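Local coordinates for protein fructose-bisphosphate aldolase (PDB 2FJK) that is a class II fructose-bisphosphate aldolase, folded as a TIM barrel, that holds 1,3-dihydroxyacetonephosphate in its pocket, at residues L170-G175 against P192-I197; A131-L136 against L151-E156. One frame throughout, in Å; residues are numbered along the deposited sequence.

In the fold
Contact 2 and contact 1 belong to successive beta-alpha units of the barrel, in series along the chain, with centres 7 Å apart. Strands 128-133 and 171-172 run side by side and parallel, and A171 N lies 2.7 Å from A131 O, a probable hydrogen bond. Further along, A173 N approaches T153 OG1 to 2.8 Å, so the loop of contact 2 pairs directly with the strand end of contact 1. Neither contact lines the pocket itself: the side chains of A173 and R135 lie about 11 Å and about 12 Å from the bound 1,3-dihydroxyacetonephosphate. They reach it indirectly, since A171 and L136 both touch H208, a pocket residue.

Contact 1: L170-G175 against P192-I197; sequences LAVAIG and PRLARI
A strand and the helix that follows it pack here as part of a beta-alpha-beta unit of the TIM barrel: residues 170-175 carry the strand 171-172 and its exit, and 192-197 is a piece of helix 191-200, which leads on to strand 205-207. Side chains alternate along the strand, so V172 and I174 face the helix while A171, small enough for the barrel interior, rests on E130, E132 and H208.

The tight part centres on I174 and L194. I174 holds CG1 in the crowded position between its backbone N and carbonyl carbon (chi1 60°), and the chain then runs straight to I174 CD1, which crosses L194 obliquely and meets L194 CD2 at 3.6 Å. I174 CD1 also lies 4.0 Å from L194 CB, so it bears on the base as well as a branch of the leucine. The other branch turns to the strand: L194 CD1 stands 3.9 Å from V172 CG2, the two side chains crossing at about a right angle. Branching at the beta carbon suits V172, because V172 CG1 can then meet I197 tip to tip, 4.2 Å from I197 CG2. All four side chains are buried, and L205 and L207 of the next strand complete this apolar layer by touching V172, L194 and I174.

Still within the buried layer the fit is looser between I174 CG2 and I197 CD1, 4.5 Å apart. Toward solvent comes R193, partly exposed, a long residue whose aliphatic part packs beside the strand exit while NE reaches the T153 carbonyl in a weak hydrogen bond. The chain is extended from CG to NE, and its backbone N is bound by D190 OD1. The methylene stem only grazes the strand exit, with R193 CD 4.1 Å from A173 O.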
ATOM      1  N   LEU A 170       4.118 -27.119  13.351  1.00 31.14           N
ATOM      2  CA  LEU A 170       3.606 -28.490  13.463  1.00 29.62           C
ATOM      3  C   LEU A 170       2.230 -28.609  14.104  1.00 27.90           C
ATOM      4  O   LEU A 170       2.065 -28.433  15.305  1.00 27.75           O
ATOM      5  CB  LEU A 170       4.572 -29.417  14.222  1.00 28.69           C
ATOM      6  CG  LEU A 170       3.968 -30.813  14.469  1.00 28.03           C
ATOM      7  CD1 LEU A 170       3.702 -31.487  13.131  1.00 26.45           C
ATOM      8  CD2 LEU A 170       4.892 -31.673  15.323  1.00 28.51           C
ATOM      9  N   ALA A 171       1.244 -28.923  13.275  1.00 28.80           N
ATOM     10  CA  ALA A 171      -0.127 -29.111  13.724  1.00 27.37           C
ATOM     11  C   ALA A 171      -0.244 -30.597  14.085  1.00 26.19           C
ATOM     12  O   ALA A 171       0.156 -31.462  13.302  1.00 24.51           O
ATOM     13  CB  ALA A 171      -1.090 -28.753  12.598  1.00 27.90           C
ATOM     14  N   VAL A 172      -0.775 -30.898  15.263  1.00 24.83           N
ATOM     15  CA  VAL A 172      -0.890 -32.292  15.678  1.00 26.82           C
ATOM     16  C   VAL A 172      -2.308 -32.843  15.682  1.00 25.81           C
ATOM     17  O   VAL A 172      -3.281 -32.105  15.842  1.00 25.79           O
ATOM     18  CB  VAL A 172      -0.275 -32.502  17.080  1.00 25.54           C
ATOM     19  CG1 VAL A 172       1.173 -32.022  17.078  1.00 28.21           C
ATOM     20  CG2 VAL A 172      -1.090 -31.759  18.133  1.00 23.26           C
ATOM     21  N   ALA A 173      -2.408 -34.155  15.504  1.00 26.72           N
ATOM     22  CA  ALA A 173      -3.694 -34.856  15.489  1.00 28.45           C
ATOM     23  C   ALA A 173      -3.883 -35.595  16.811  1.00 27.21           C
ATOM     24  O   ALA A 173      -3.248 -36.625  17.051  1.00 29.25           O
ATOM     25  CB  ALA A 173      -3.734 -35.849  14.329  1.00 28.11           C
ATOM     26  N   ILE A 174      -4.758 -35.084  17.666  1.00 26.28           N
ATOM     27  CA  ILE A 174      -4.974 -35.719  18.958  1.00 25.66           C
ATOM     28  C   ILE A 174      -6.430 -35.867  19.352  1.00 26.49           C
ATOM     29  O   ILE A 174      -6.745 -35.952  20.541  1.00 27.41           O
ATOM     30  CB  ILE A 174      -4.262 -34.945  20.068  1.00 26.06           C
ATOM     31  CG1 ILE A 174      -4.801 -33.508  20.131  1.00 24.22           C
ATOM     32  CG2 ILE A 174      -2.768 -34.963  19.813  1.00 21.51           C
ATOM     33  CD1 ILE A 174      -4.162 -32.660  21.217  1.00 24.93           C
ATOM     34  N   GLY A 175      -7.314 -35.887  18.361  1.00 24.73           N
ATOM     35  CA  GLY A 175      -8.721 -36.043  18.659  1.00 25.54           C
ATOM     36  C   GLY A 175      -9.657 -34.958  18.170  1.00 25.85           C
ATOM     37  O   GLY A 175     -10.868 -35.112  18.315  1.00 24.58           O
ATOM     38  N   PRO A 192      -2.240 -37.422  26.753  1.00 33.96           N
ATOM     39  CA  PRO A 192      -0.941 -38.059  26.984  1.00 35.21           C
ATOM     40  C   PRO A 192      -0.125 -38.028  25.704  1.00 34.71           C
ATOM     41  O   PRO A 192       1.079 -37.789  25.725  1.00 35.26           O
ATOM     42  CB  PRO A 192      -1.321 -39.482  27.388  1.00 35.12           C
ATOM     43  CG  PRO A 192      -2.642 -39.288  28.055  1.00 36.97           C
ATOM     44  CD  PRO A 192      -3.335 -38.336  27.115  1.00 34.35           C
ATOM     45  N   ARG A 193      -0.805 -38.281  24.589  1.00 34.81           N
ATOM     46  CA  ARG A 193      -0.172 -38.279  23.280  1.00 34.26           C
ATOM     47  C   ARG A 193       0.418 -36.896  23.003  1.00 33.40           C
ATOM     48  O   ARG A 193       1.542 -36.771  22.523  1.00 33.70           O
ATOM     49  CB  ARG A 193      -1.206 -38.618  22.210  1.00 35.10           C
ATOM     50  CG  ARG A 193      -0.616 -38.895  20.858  1.00 36.21           C
ATOM     51  CD  ARG A 193      -1.687 -39.229  19.843  1.00 38.31           C
ATOM     52  NE  ARG A 193      -1.129 -40.096  18.814  1.00 40.59           N
ATOM     53  CZ  ARG A 193      -1.007 -41.412  18.935  1.00 39.05           C
ATOM     54  NH1 ARG A 193      -1.423 -42.019  20.038  1.00 39.95           N
ATOM     55  NH2 ARG A 193      -0.435 -42.112  17.968  1.00 40.64           N
ATOM     56  N   LEU A 194      -0.354 -35.856  23.304  1.00 32.87           N
ATOM     57  CA  LEU A 194       0.109 -34.489  23.094  1.00 30.90           C
ATOM     58  C   LEU A 194       1.360 -34.270  23.949  1.00 31.22           C
ATOM     59  O   LEU A 194       2.357 -33.704  23.492  1.00 29.22           O
ATOM     60  CB  LEU A 194      -0.991 -33.500  23.493  1.00 28.67           C
ATOM     61  CG  LEU A 194      -0.695 -31.999  23.373  1.00 28.72           C
ATOM     62  CD1 LEU A 194      -0.200 -31.659  21.962  1.00 24.81           C
ATOM     63  CD2 LEU A 194      -1.959 -31.223  23.696  1.00 25.56           C
ATOM     64  N   ALA A 195       1.304 -34.747  25.189  1.00 31.84           N
ATOM     65  CA  ALA A 195       2.421 -34.608  26.114  1.00 33.63           C
ATOM     66  C   ALA A 195       3.701 -35.245  25.578  1.00 34.34           C
ATOM     67  O   ALA A 195       4.774 -34.654  25.679  1.00 36.22           O
ATOM     68  CB  ALA A 195       2.052 -35.213  27.477  1.00 32.11           C
ATOM     69  N   ARG A 196       3.593 -36.443  25.007  1.00 36.31           N
ATOM     70  CA  ARG A 196       4.764 -37.137  24.457  1.00 37.68           C
ATOM     71  C   ARG A 196       5.358 -36.387  23.272  1.00 35.86           C
ATOM     72  O   ARG A 196       6.572 -36.230  23.160  1.00 34.75           O
ATOM     73  CB  ARG A 196       4.397 -38.547  23.985  1.00 39.34           C
ATOM     74  CG  ARG A 196       4.008 -39.528  25.074  1.00 45.29           C
ATOM     75  CD  ARG A 196       3.796 -40.907  24.458  1.00 48.55           C
ATOM     76  NE  ARG A 196       3.394 -41.918  25.430  1.00 52.40           N
ATOM     77  CZ  ARG A 196       3.152 -43.189  25.122  1.00 54.18           C
ATOM     78  NH1 ARG A 196       3.269 -43.605  23.867  1.00 54.19           N
ATOM     79  NH2 ARG A 196       2.799 -44.049  26.070  1.00 55.45           N
ATOM     80  N   ILE A 197       4.485 -35.946  22.375  1.00 35.29           N
ATOM     81  CA  ILE A 197       4.906 -35.223  21.181  1.00 34.49           C
ATOM     82  C   ILE A 197       5.618 -33.923  21.556  1.00 33.99           C
ATOM     83  O   ILE A 197       6.607 -33.544  20.926  1.00 32.74           O
ATOM     84  CB  ILE A 197       3.681 -34.931  20.281  1.00 35.27           C
ATOM     85  CG1 ILE A 197       2.935 -36.242  20.014  1.00 36.42           C
ATOM     86  CG2 ILE A 197       4.120 -34.325  18.958  1.00 35.78           C
ATOM     87  CD1 ILE A 197       1.552 -36.076  19.438  1.00 39.65           C
TER

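Contact 2: A131-L136 against L151-E156; sequences AELGRL and LLTNPE
The two ends of a beta-alpha loop of the TIM barrel meet here, where the chain leaves strand 128-133 and where, after the short helix 146-150, it enters helix 155-164.

One hydrogen bond ties them: T153 OG1 donates to L133 O at 2.5 Å, a very short bond. With chi1 at -52°, OG1 stands beside its own backbone N, and it comes to the carbonyl from above its plane, 28° out, with a C=O...O angle of 150°. A threonine suits this buried spot because its hydroxyl also serves a second partner, on the neighbouring strand.

Backbone closeness comes next. G134 and T153 have their CA atoms 4.5 Å apart, and glycine fits for two reasons: its positive phi is unfavourable for other residues, and a beta carbon would point into T153 N.

Van der Waals contact flanks the bond. Inside, L133 CD2 lies 4.3 Å from T153 CG2, while F161 and E157 of helix 155-164 also touch L133. On the more exposed side L151 and R135 cross at about a right angle; arginine suits this place, its first carbons packing on L151 while its end leads away. The L151 CD1 methyl is pressed tightly there, 3.3 Å from R135 CB and 3.0 Å from R135 O.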
ATOM      1  N   ALA A 131       3.354 -27.307   9.398  1.00 27.58           N
ATOM      2  CA  ALA A 131       3.139 -28.573   8.713  1.00 28.98           C
ATOM      3  C   ALA A 131       2.365 -29.490   9.638  1.00 29.41           C
ATOM      4  O   ALA A 131       2.421 -29.338  10.858  1.00 30.03           O
ATOM      5  CB  ALA A 131       4.472 -29.198   8.344  1.00 29.91           C
ATOM      6  N   GLU A 132       1.628 -30.435   9.073  1.00 29.98           N
ATOM      7  CA  GLU A 132       0.880 -31.343   9.921  1.00 32.68           C
ATOM      8  C   GLU A 132       1.176 -32.809   9.659  1.00 33.07           C
ATOM      9  O   GLU A 132       1.384 -33.230   8.522  1.00 32.59           O
ATOM     10  CB  GLU A 132      -0.626 -31.068   9.811  1.00 32.50           C
ATOM     11  CG  GLU A 132      -1.217 -31.171   8.423  1.00 34.02           C
ATOM     12  CD  GLU A 132      -2.626 -30.579   8.357  1.00 35.55           C
ATOM     13  OE1 GLU A 132      -3.502 -30.992   9.158  1.00 31.06           O
ATOM     14  OE2 GLU A 132      -2.853 -29.695   7.501  1.00 34.76           O
ATOM     15  N   LEU A 133       1.211 -33.570  10.746  1.00 34.10           N
ATOM     16  CA  LEU A 133       1.458 -35.003  10.707  1.00 35.88           C
ATOM     17  C   LEU A 133       0.280 -35.657  11.419  1.00 37.69           C
ATOM     18  O   LEU A 133      -0.047 -35.297  12.554  1.00 37.11           O
ATOM     19  CB  LEU A 133       2.756 -35.329  11.441  1.00 35.35           C
ATOM     20  CG  LEU A 133       3.251 -36.770  11.385  1.00 35.55           C
ATOM     21  CD1 LEU A 133       3.443 -37.222   9.922  1.00 33.10           C
ATOM     22  CD2 LEU A 133       4.558 -36.854  12.158  1.00 35.17           C
ATOM     23  N   GLY A 134      -0.359 -36.611  10.753  1.00 39.72           N
ATOM     24  CA  GLY A 134      -1.509 -37.275  11.338  1.00 40.98           C
ATOM     25  C   GLY A 134      -2.772 -36.627  10.803  1.00 42.42           C
ATOM     26  O   GLY A 134      -2.784 -35.431  10.527  1.00 43.07           O
ATOM     27  N   ARG A 135      -3.834 -37.406  10.652  1.00 42.88           N
ATOM     28  CA  ARG A 135      -5.086 -36.881  10.130  1.00 43.59           C
ATOM     29  C   ARG A 135      -5.968 -36.341  11.242  1.00 43.10           C
ATOM     30  O   ARG A 135      -6.124 -36.977  12.281  1.00 43.12           O
ATOM     31  CB  ARG A 135      -5.830 -37.978   9.377  1.00 45.44           C
ATOM     32  CG  ARG A 135      -7.061 -37.503   8.638  1.00 50.38           C
ATOM     33  CD  ARG A 135      -6.901 -37.739   7.153  1.00 53.61           C
ATOM     34  NE  ARG A 135      -6.458 -39.105   6.883  1.00 56.53           N
ATOM     35  CZ  ARG A 135      -6.302 -39.618   5.667  1.00 58.06           C
ATOM     36  NH1 ARG A 135      -6.555 -38.878   4.594  1.00 59.21           N
ATOM     37  NH2 ARG A 135      -5.894 -40.871   5.522  1.00 59.25           N
ATOM     38  N   LEU A 136      -6.546 -35.166  11.017  1.00 43.43           N
ATOM     39  CA  LEU A 136      -7.417 -34.543  12.009  1.00 43.80           C
ATOM     40  C   LEU A 136      -8.776 -35.214  12.022  1.00 44.43           C
ATOM     41  O   LEU A 136      -9.745 -34.697  11.471  1.00 44.34           O
ATOM     42  CB  LEU A 136      -7.596 -33.050  11.726  1.00 43.62           C
ATOM     43  CG  LEU A 136      -6.486 -32.088  12.150  1.00 42.70           C
ATOM     44  CD1 LEU A 136      -6.866 -30.679  11.725  1.00 43.79           C
ATOM     45  CD2 LEU A 136      -6.288 -32.152  13.650  1.00 40.73           C
ATOM     46  N   LEU A 151      -4.360 -43.586  13.074  1.00 61.62           N
ATOM     47  CA  LEU A 151      -4.681 -42.168  13.057  1.00 58.26           C
ATOM     48  C   LEU A 151      -3.918 -41.500  14.191  1.00 55.74           C
ATOM     49  O   LEU A 151      -3.312 -42.178  15.018  1.00 56.70           O
ATOM     50  CB  LEU A 151      -6.182 -41.972  13.273  1.00 59.23           C
ATOM     51  CG  LEU A 151      -6.687 -40.529  13.329  1.00 60.45           C
ATOM     52  CD1 LEU A 151      -6.644 -39.934  11.930  1.00 60.81           C
ATOM     53  CD2 LEU A 151      -8.103 -40.487  13.888  1.00 59.89           C
ATOM     54  N   LEU A 152      -3.953 -40.173  14.224  1.00 51.49           N
ATOM     55  CA  LEU A 152      -3.293 -39.400  15.269  1.00 47.64           C
ATOM     56  C   LEU A 152      -1.773 -39.416  15.199  1.00 45.10           C
ATOM     57  O   LEU A 152      -1.151 -40.442  14.929  1.00 43.83           O
ATOM     58  CB  LEU A 152      -3.753 -39.877  16.648  1.00 47.21           C
ATOM     59  CG  LEU A 152      -5.271 -39.970  16.843  1.00 47.33           C
ATOM     60  CD1 LEU A 152      -5.562 -40.335  18.291  1.00 47.19           C
ATOM     61  CD2 LEU A 152      -5.940 -38.651  16.484  1.00 45.19           C
ATOM     62  N   THR A 153      -1.189 -38.252  15.465  1.00 42.61           N
ATOM     63  CA  THR A 153       0.252 -38.053  15.435  1.00 39.47           C
ATOM     64  C   THR A 153       1.038 -38.966  16.365  1.00 38.35           C
ATOM     65  O   THR A 153       0.679 -39.149  17.529  1.00 37.72           O
ATOM     66  CB  THR A 153       0.610 -36.604  15.810  1.00 38.86           C
ATOM     67  OG1 THR A 153      -0.154 -35.701  15.002  1.00 39.18           O
ATOM     68  CG2 THR A 153       2.097 -36.347  15.588  1.00 38.52           C
ATOM     69  N   ASN A 154       2.119 -39.528  15.837  1.00 36.84           N
ATOM     70  CA  ASN A 154       3.004 -40.396  16.602  1.00 37.84           C
ATOM     71  C   ASN A 154       4.220 -39.530  16.945  1.00 37.72           C
ATOM     72  O   ASN A 154       4.923 -39.055  16.049  1.00 36.68           O
ATOM     73  CB  ASN A 154       3.429 -41.590  15.745  1.00 39.35           C
ATOM     74  CG  ASN A 154       4.515 -42.428  16.402  1.00 41.51           C
ATOM     75  OD1 ASN A 154       4.285 -43.101  17.409  1.00 43.22           O
ATOM     76  ND2 ASN A 154       5.711 -42.388  15.831  1.00 42.06           N
ATOM     77  N   PRO A 155       4.479 -39.306  18.242  1.00 38.47           N
ATOM     78  CA  PRO A 155       5.613 -38.487  18.682  1.00 39.64           C
ATOM     79  C   PRO A 155       6.942 -38.704  17.956  1.00 40.78           C
ATOM     80  O   PRO A 155       7.477 -37.768  17.359  1.00 42.05           O
ATOM     81  CB  PRO A 155       5.691 -38.769  20.189  1.00 39.56           C
ATOM     82  CG  PRO A 155       4.938 -40.059  20.366  1.00 39.38           C
ATOM     83  CD  PRO A 155       3.806 -39.918  19.400  1.00 39.68           C
ATOM     84  N   GLU A 156       7.478 -39.920  18.000  1.00 41.37           N
ATOM     85  CA  GLU A 156       8.745 -40.199  17.328  1.00 41.09           C
ATOM     86  C   GLU A 156       8.713 -39.695  15.897  1.00 40.27           C
ATOM     87  O   GLU A 156       9.658 -39.064  15.430  1.00 38.19           O
ATOM     88  CB  GLU A 156       9.042 -41.699  17.321  1.00 42.55           C
ATOM     89  CG  GLU A 156       9.821 -42.187  18.520  1.00 44.73           C
ATOM     90  CD  GLU A 156       9.140 -41.862  19.826  1.00 46.82           C
ATOM     91  OE1 GLU A 156       7.889 -41.932  19.873  1.00 47.66           O
ATOM     92  OE2 GLU A 156       9.853 -41.551  20.806  1.00 47.40           O
TER